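Local atomic coordinates of alkaline phosphatase (Antarctic bacterium, PDB entry 2W5V), a protein that probably hydrolyses phosphate monoesters at alkaline pH through a phosphoserine intermediate, using zinc and magnesium ions held in its active site. Residues B[233-236]-B[237-241]; B[276-279]-B[280-283]; B[362-365]-B[366-370]. The protein carries 1 engineered substitution. One frame throughout, in Å; residues are numbered along the deposited sequence.

Contact 1 (B[233-236]-B[237-241]); sequences AATD and LAIQF
Side chains and backbone groups one turn apart meet here within a single alpha helix, 230-242, with Asp-236 and Gln-240 as the polar pair and Ile-239 lying over the carbonyl of Thr-235. The helix packs on the central sheet of the alkaline phosphatase alpha/beta fold. Regular i to i+4 hydrogen bonds carry the backbone: the N of Ile-239 reaches the O of Thr-235 at 2.9 Å with an N-H...O angle of 164°, and the N of Gln-240 reaches the O of Asp-236 at 3.1 Å. On the sheet side, CG1 of Ile-239, placed beside its own backbone N, lies 3.3 Å from the O of Thr-235, while CD1 of Ile-239 makes a looser approach to CG2 of Thr-235 at 4.3 Å. Ile-239 and Ala-238 both press on Ile-251 of strand 249-255, and Thr-235 OG1 is hydrogen-bonded to Leu-231 O and Ser-253 OG, which ties the buried hydroxyl both to the preceding turn and to the sheet. Away from it, Leu-237 and Phe-241 lean on Ile-205 of helix 202-205. CG of Gln-240 lies beside its backbone N (chi1 -55°), which turns the chain back toward the Asp-236 carbonyl, and NE2 adds a weak hydrogen bond of 3.5 Å to the same O of Asp-236 that the backbone N already uses. Replacing Gln-240 by a leucine would probably take away the side-chain donor from this carbonyl and put an apolar branch where the amide now lies beside the Asp-236 carboxylate. The carboxylate and amide planes are turned 47° apart, and although OD2 of Asp-236 comes within 3.1 Å of NE2 of Gln-240, the angle is too poor for a hydrogen bond.

Contact 2 (B[276-279]-B[280-283]); sequences DFDD and AIGT
The phenyl ring of Phe-277 meets Ile-281 one helical turn on: CD1 of the isoleucine approaches the ring obliquely on its CD2-CE2 side, coming to 3.7 Å from CE2 of Phe-277. Leu-40, Ser-42, Val-298 and Tyr-63 also touch this side chain. The carboxylate of Asp-278, the next flat group, has its OD1 4.1 Å from CD1 of Ile-281, so this one methyl borders both a ring and an acid; OD1 is hydrogen-bonded to Tyr-63 N and OD2 to Asn-62 N. The Ile-281 branch turns back toward the preceding turn because CG1 stands opposite its own carbonyl carbon (chi1 -66°), and CG1 then rests 3.5 Å from the O of Phe-277. That oxygen accepts the N-H of Ile-281 at 2.9 Å, in the carbonyl plane. At the other end, the O of Asp-279 takes two donors from Thr-283, the backbone N at 3.0 Å and, weakly, OG1 at 3.3 Å. Ala-280, its small CB 3.3 Å from the O of Phe-277, fits against Leu-231 and Ser-232. Chemically, 276-283 has an apolar flank, Phe-277 and Ile-281 against strands 36-42 and 294-299, and another flank, Asp-276 and Ala-280, against helix 230-242, while its acids find cations elsewhere, Asp-276 in Arg-227, Asp-278 and Asp-279 together in Lys-57, which probably offsets the negative charge gathered along this stretch.

Contact 3 (B[362-365]-B[366-370]); sequences EIFH and KILKV
Four successive i to i+4 hydrogen bonds run from 362-365 to 366-370 along helix 362-371, the straightest joining the N of Leu-368 to the O of Phe-364 at 3.0 Å with an N-H...O angle of 171°. Phe-364 and Leu-368 lie side by side and point the same way; CD2 of the leucine comes to 3.7 Å from CE2 of Phe-364, with CZ only slightly farther. Phe-364 swings toward the following turn because its CG lies opposite the backbone N (chi1 168°), which brings the ring alongside the leucine. The same edge of the ring also meets His-365, CD2 of Phe-364 standing 3.6 Å above the imidazole plane of His-365, over its centre. NE2 of this histidine is hydrogen-bonded to Gly-94 O, which helps fix the rotation of the imidazole. On the buried side, Ile-363 and Ile-367 cross at an angle, CG2 of the first 4.0 Å from CD1 of the second. Lys-366 starts close to the backbone, its CG 3.1 Å from the O of Glu-362, and then bends at its last torsion (-69°). NZ of Lys-366 remains 6.2 Å from OE1 of Glu-362; instead it bonds to Glu-353 O and the lysine makes a cation-pi contact with Tyr-358. The helix is thereby joined to parts of the fold on several sides: Phe-364 and Leu-368 pack on Ile-117 of helix 114-120, Ile-367 and Val-370 rest on Ile-297 and Leu-295 of strand 294-299, and Lys-366 reaches Tyr-358 in strand 356-359, at one edge of the large sheet.

How the contacts relate
Contacts 1 and 2 belong to neighbouring helices that touch directly, CB of Asp-236 lying 4.0 Å from CG2 of Thr-283, with their centres 13 Å apart. Contact 3 stands apart from both, its centre 23 Å from each of theirs. Strand 294-299 nevertheless links contacts 2 and 3: Val-298 touches contact 2 and Ile-297 contact 3, consistent with the two helices lying on opposite faces of the sheet. Toward the metals, the Phe-277 side chain of contact 2 is about 6 Å from that of the magnesium ligand Glu-254, against about 9 Å for the Thr-235 side chain of contact 1, and about 10 Å from a bound magnesium ion.

Contact 1 (B[233-236]-B[237-241])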
loop_
_atom_site.group_PDB
_atom_site.type_symbol
_atom_site.label_atom_id
_atom_site.label_comp_id
_atom_site.label_asym_id
_atom_site.label_seq_id
_atom_site.Cartn_x
_atom_site.Cartn_y
_atom_site.Cartn_z
ATOM N N ALA B 233 -10.878 -24.579 1.588
ATOM C CA ALA B 233 -11.576 -25.784 1.152
ATOM C C ALA B 233 -12.824 -25.451 0.337
ATOM O O ALA B 233 -13.115 -26.110 -0.660
ATOM C CB ALA B 233 -11.940 -26.665 2.352
ATOM N N ALA B 234 -13.563 -24.431 0.772
ATOM C CA ALA B 234 -14.796 -24.047 0.094
ATOM C C ALA B 234 -14.500 -23.380 -1.246
ATOM O O ALA B 234 -15.236 -23.562 -2.213
ATOM C CB ALA B 234 -15.631 -23.135 0.974
ATOM N N THR B 235 -13.418 -22.609 -1.300
ATOM C CA THR B 235 -12.985 -22.011 -2.557
ATOM C C THR B 235 -12.548 -23.102 -3.542
ATOM O O THR B 235 -12.892 -23.069 -4.726
ATOM C CB THR B 235 -11.824 -21.020 -2.326
ATOM O OG1 THR B 235 -12.262 -19.980 -1.447
ATOM C CG2 THR B 235 -11.378 -20.399 -3.635
ATOM N N ASP B 236 -11.791 -24.078 -3.051
ATOM C CA ASP B 236 -11.321 -25.161 -3.907
ATOM C C ASP B 236 -12.496 -25.998 -4.407
ATOM O O ASP B 236 -12.513 -26.467 -5.550
ATOM C CB ASP B 236 -10.342 -26.054 -3.152
ATOM C CG ASP B 236 -9.654 -27.049 -4.061
ATOM O OD1 ASP B 236 -8.844 -26.611 -4.908
ATOM O OD2 ASP B 236 -9.926 -28.265 -3.932
ATOM N N LEU B 237 -13.475 -26.192 -3.535
ATOM C CA LEU B 237 -14.672 -26.934 -3.904
ATOM C C LEU B 237 -15.456 -26.160 -4.971
ATOM O O LEU B 237 -15.921 -26.742 -5.957
ATOM C CB LEU B 237 -15.541 -27.178 -2.672
ATOM C CG LEU B 237 -16.722 -28.125 -2.854
ATOM C CD1 LEU B 237 -16.232 -29.513 -3.247
ATOM C CD2 LEU B 237 -17.536 -28.183 -1.577
ATOM N N ALA B 238 -15.590 -24.849 -4.775
ATOM C CA ALA B 238 -16.288 -23.992 -5.735
ATOM C C ALA B 238 -15.627 -24.086 -7.103
ATOM O O ALA B 238 -16.295 -24.216 -8.125
ATOM C CB ALA B 238 -16.299 -22.545 -5.252
ATOM N N ILE B 239 -14.305 -24.013 -7.117
ATOM C CA ILE B 239 -13.566 -24.131 -8.365
ATOM C C ILE B 239 -13.882 -25.435 -9.108
ATOM O O ILE B 239 -14.167 -25.423 -10.307
ATOM C CB ILE B 239 -12.059 -24.024 -8.129
ATOM C CG1 ILE B 239 -11.695 -22.579 -7.780
ATOM C CG2 ILE B 239 -11.313 -24.484 -9.370
ATOM C CD1 ILE B 239 -10.263 -22.414 -7.257
ATOM N N GLN B 240 -13.842 -26.554 -8.396
ATOM C CA GLN B 240 -14.122 -27.844 -9.020
ATOM C C GLN B 240 -15.562 -27.931 -9.488
ATOM O O GLN B 240 -15.839 -28.435 -10.575
ATOM C CB GLN B 240 -13.837 -28.991 -8.056
ATOM C CG GLN B 240 -12.439 -28.991 -7.487
ATOM C CD GLN B 240 -12.211 -30.170 -6.571
ATOM O OE1 GLN B 240 -12.060 -31.306 -7.030
ATOM N NE2 GLN B 240 -12.194 -29.912 -5.266
ATOM N N PHE B 241 -16.487 -27.447 -8.669
ATOM C CA PHE B 241 -17.896 -27.572 -9.016
ATOM C C PHE B 241 -18.242 -26.709 -10.220
ATOM O O PHE B 241 -18.981 -27.136 -11.108
ATOM C CB PHE B 241 -18.792 -27.179 -7.846
ATOM C CG PHE B 241 -20.261 -27.310 -8.149
ATOM C CD1 PHE B 241 -20.885 -28.546 -8.074
ATOM C CD2 PHE B 241 -21.015 -26.204 -8.505
ATOM C CE1 PHE B 241 -22.233 -28.683 -8.353
ATOM C CE2 PHE B 241 -22.372 -26.329 -8.785
ATOM C CZ PHE B 241 -22.981 -27.571 -8.710
#

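Contact 2 (B[276-279]-B[280-283])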
loop_
_atom_site.group_PDB
_atom_site.type_symbol
_atom_site.label_atom_id
_atom_site.label_comp_id
_atom_site.label_asym_id
_atom_site.label_seq_id
_atom_site.Cartn_x
_atom_site.Cartn_y
_atom_site.Cartn_z
ATOM N N ASP B 276 -5.474 -16.827 7.542
ATOM C CA ASP B 276 -6.369 -17.773 6.871
ATOM C C ASP B 276 -6.675 -17.309 5.442
ATOM O O ASP B 276 -6.662 -18.106 4.499
ATOM C CB ASP B 276 -7.673 -17.930 7.668
ATOM C CG ASP B 276 -8.674 -18.837 6.978
ATOM O OD1 ASP B 276 -8.347 -20.021 6.752
ATOM O OD2 ASP B 276 -9.789 -18.361 6.659
ATOM N N PHE B 277 -6.945 -16.014 5.289
ATOM C CA PHE B 277 -7.196 -15.425 3.975
ATOM C C PHE B 277 -6.009 -15.648 3.031
ATOM O O PHE B 277 -6.189 -16.017 1.870
ATOM C CB PHE B 277 -7.498 -13.927 4.108
ATOM C CG PHE B 277 -7.800 -13.251 2.798
ATOM C CD1 PHE B 277 -9.043 -13.417 2.184
ATOM C CD2 PHE B 277 -6.850 -12.446 2.182
ATOM C CE1 PHE B 277 -9.328 -12.793 0.966
ATOM C CE2 PHE B 277 -7.120 -11.813 0.966
ATOM C CZ PHE B 277 -8.370 -11.990 0.355
ATOM N N ASP B 278 -4.794 -15.451 3.536
ATOM C CA ASP B 278 -3.608 -15.702 2.727
ATOM C C ASP B 278 -3.515 -17.162 2.286
ATOM O O ASP B 278 -3.040 -17.457 1.191
ATOM C CB ASP B 278 -2.320 -15.293 3.458
ATOM C CG ASP B 278 -1.090 -15.444 2.575
ATOM O OD1 ASP B 278 -0.902 -14.610 1.661
ATOM O OD2 ASP B 278 -0.322 -16.409 2.775
ATOM N N ASP B 279 -3.967 -18.081 3.133
ATOM C CA ASP B 279 -4.068 -19.485 2.724
ATOM C C ASP B 279 -4.991 -19.645 1.512
ATOM O O ASP B 279 -4.666 -20.362 0.559
ATOM C CB ASP B 279 -4.558 -20.357 3.882
ATOM C CG ASP B 279 -3.443 -20.698 4.873
ATOM O OD1 ASP B 279 -2.259 -20.414 4.576
ATOM O OD2 ASP B 279 -3.752 -21.251 5.951
ATOM N N ALA B 280 -6.144 -18.983 1.557
ATOM C CA ALA B 280 -7.087 -19.010 0.442
ATOM C C ALA B 280 -6.455 -18.446 -0.823
ATOM O O ALA B 280 -6.689 -18.947 -1.919
ATOM C CB ALA B 280 -8.348 -18.235 0.787
ATOM N N ILE B 281 -5.656 -17.397 -0.671
ATOM C CA ILE B 281 -4.926 -16.856 -1.814
ATOM C C ILE B 281 -4.046 -17.938 -2.446
ATOM O O ILE B 281 -4.025 -18.094 -3.662
ATOM C CB ILE B 281 -4.044 -15.649 -1.425
ATOM C CG1 ILE B 281 -4.908 -14.465 -0.980
ATOM C CG2 ILE B 281 -3.151 -15.251 -2.597
ATOM C CD1 ILE B 281 -4.078 -13.263 -0.507
ATOM N N GLY B 282 -3.324 -18.685 -1.613
ATOM C CA GLY B 282 -2.473 -19.765 -2.091
ATOM C C GLY B 282 -3.262 -20.819 -2.854
ATOM O O GLY B 282 -2.801 -21.366 -3.861
ATOM N N THR B 283 -4.466 -21.106 -2.374
ATOM C CA THR B 283 -5.338 -22.065 -3.041
ATOM C C THR B 283 -5.723 -21.577 -4.437
ATOM O O THR B 283 -5.614 -22.309 -5.420
ATOM C CB THR B 283 -6.612 -22.298 -2.222
ATOM O OG1 THR B 283 -6.259 -22.832 -0.943
ATOM C CG2 THR B 283 -7.542 -23.258 -2.935
#

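Contact 3 (B[362-365]-B[366-370])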
loop_
_atom_site.group_PDB
_atom_site.type_symbol
_atom_site.label_atom_id
_atom_site.label_comp_id
_atom_site.label_asym_id
_atom_site.label_seq_id
_atom_site.Cartn_x
_atom_site.Cartn_y
_atom_site.Cartn_z
ATOM N N GLU B 362 -13.852 0.823 -10.527
ATOM C CA GLU B 362 -13.219 0.427 -11.788
ATOM C C GLU B 362 -12.811 -1.041 -11.789
ATOM O O GLU B 362 -12.542 -1.610 -12.843
ATOM C CB GLU B 362 -12.020 1.322 -12.125
ATOM C CG GLU B 362 -12.396 2.774 -12.390
ATOM C CD GLU B 362 -13.259 2.946 -13.631
ATOM O OE1 GLU B 362 -13.277 2.032 -14.479
ATOM O OE2 GLU B 362 -13.918 4.001 -13.758
ATOM N N ILE B 363 -12.741 -1.653 -10.612
ATOM C CA ILE B 363 -12.492 -3.093 -10.538
ATOM C C ILE B 363 -13.502 -3.823 -11.422
ATOM O O ILE B 363 -13.136 -4.726 -12.180
ATOM C CB ILE B 363 -12.623 -3.636 -9.104
ATOM C CG1 ILE B 363 -11.409 -3.231 -8.249
ATOM C CG2 ILE B 363 -12.789 -5.155 -9.121
ATOM C CD1 ILE B 363 -10.107 -3.916 -8.638
ATOM N N PHE B 364 -14.768 -3.417 -11.328
ATOM C CA PHE B 364 -15.844 -4.021 -12.126
ATOM C C PHE B 364 -15.571 -3.846 -13.612
ATOM O O PHE B 364 -15.632 -4.800 -14.383
ATOM C CB PHE B 364 -17.195 -3.386 -11.777
ATOM C CG PHE B 364 -18.315 -3.738 -12.735
ATOM C CD1 PHE B 364 -19.195 -4.773 -12.446
ATOM C CD2 PHE B 364 -18.493 -3.023 -13.916
ATOM C CE1 PHE B 364 -20.234 -5.096 -13.313
ATOM C CE2 PHE B 364 -19.532 -3.345 -14.796
ATOM C CZ PHE B 364 -20.401 -4.384 -14.490
ATOM N N HIS B 365 -15.272 -2.614 -14.007
ATOM C CA HIS B 365 -15.088 -2.306 -15.418
ATOM C C HIS B 365 -13.856 -2.987 -15.991
ATOM O O HIS B 365 -13.836 -3.376 -17.156
ATOM C CB HIS B 365 -15.073 -0.796 -15.616
ATOM C CG HIS B 365 -16.376 -0.155 -15.248
ATOM N ND1 HIS B 365 -17.499 -0.249 -16.046
ATOM C CD2 HIS B 365 -16.753 0.544 -14.151
ATOM C CE1 HIS B 365 -18.502 0.383 -15.463
ATOM N NE2 HIS B 365 -18.077 0.871 -14.310
ATOM N N LYS B 366 -12.838 -3.155 -15.153
ATOM C CA LYS B 366 -11.634 -3.856 -15.568
ATOM C C LYS B 366 -11.870 -5.358 -15.741
ATOM O O LYS B 366 -11.338 -5.956 -16.669
ATOM C CB LYS B 366 -10.485 -3.586 -14.587
ATOM C CG LYS B 366 -10.019 -2.119 -14.594
ATOM C CD LYS B 366 -8.958 -1.886 -13.512
ATOM C CE LYS B 366 -8.381 -0.474 -13.597
ATOM N NZ LYS B 366 -7.547 -0.301 -14.822
ATOM N N ILE B 367 -12.653 -5.971 -14.855
ATOM C CA ILE B 367 -12.976 -7.393 -15.022
ATOM C C ILE B 367 -13.766 -7.587 -16.311
ATOM O O ILE B 367 -13.487 -8.484 -17.099
ATOM C CB ILE B 367 -13.781 -7.955 -13.850
ATOM C CG1 ILE B 367 -12.903 -8.059 -12.600
ATOM C CG2 ILE B 367 -14.345 -9.324 -14.204
ATOM C CD1 ILE B 367 -13.704 -8.318 -11.319
ATOM N N LEU B 368 -14.746 -6.721 -16.527
ATOM C CA LEU B 368 -15.526 -6.762 -17.757
ATOM C C LEU B 368 -14.604 -6.599 -18.981
ATOM O O LEU B 368 -14.689 -7.360 -19.949
ATOM C CB LEU B 368 -16.608 -5.676 -17.704
ATOM C CG LEU B 368 -17.813 -5.754 -18.625
ATOM C CD1 LEU B 368 -18.358 -7.175 -18.681
ATOM C CD2 LEU B 368 -18.881 -4.776 -18.144
ATOM N N LYS B 369 -13.692 -5.631 -18.917
ATOM C CA LYS B 369 -12.788 -5.368 -20.031
ATOM C C LYS B 369 -11.903 -6.565 -20.406
ATOM O O LYS B 369 -11.802 -6.922 -21.576
ATOM C CB LYS B 369 -11.909 -4.145 -19.747
ATOM C CG LYS B 369 -10.905 -3.868 -20.846
ATOM C CD LYS B 369 -10.010 -2.687 -20.519
ATOM C CE LYS B 369 -8.948 -2.503 -21.601
ATOM N NZ LYS B 369 -8.106 -1.298 -21.353
ATOM N N VAL B 370 -11.255 -7.180 -19.423
ATOM C CA VAL B 370 -10.312 -8.251 -19.735
ATOM C C VAL B 370 -10.986 -9.565 -20.148
ATOM O O VAL B 370 -10.441 -10.306 -20.959
ATOM C CB VAL B 370 -9.280 -8.488 -18.597
ATOM C CG1 VAL B 370 -8.568 -7.183 -18.270
ATOM C CG2 VAL B 370 -9.949 -9.062 -17.361
#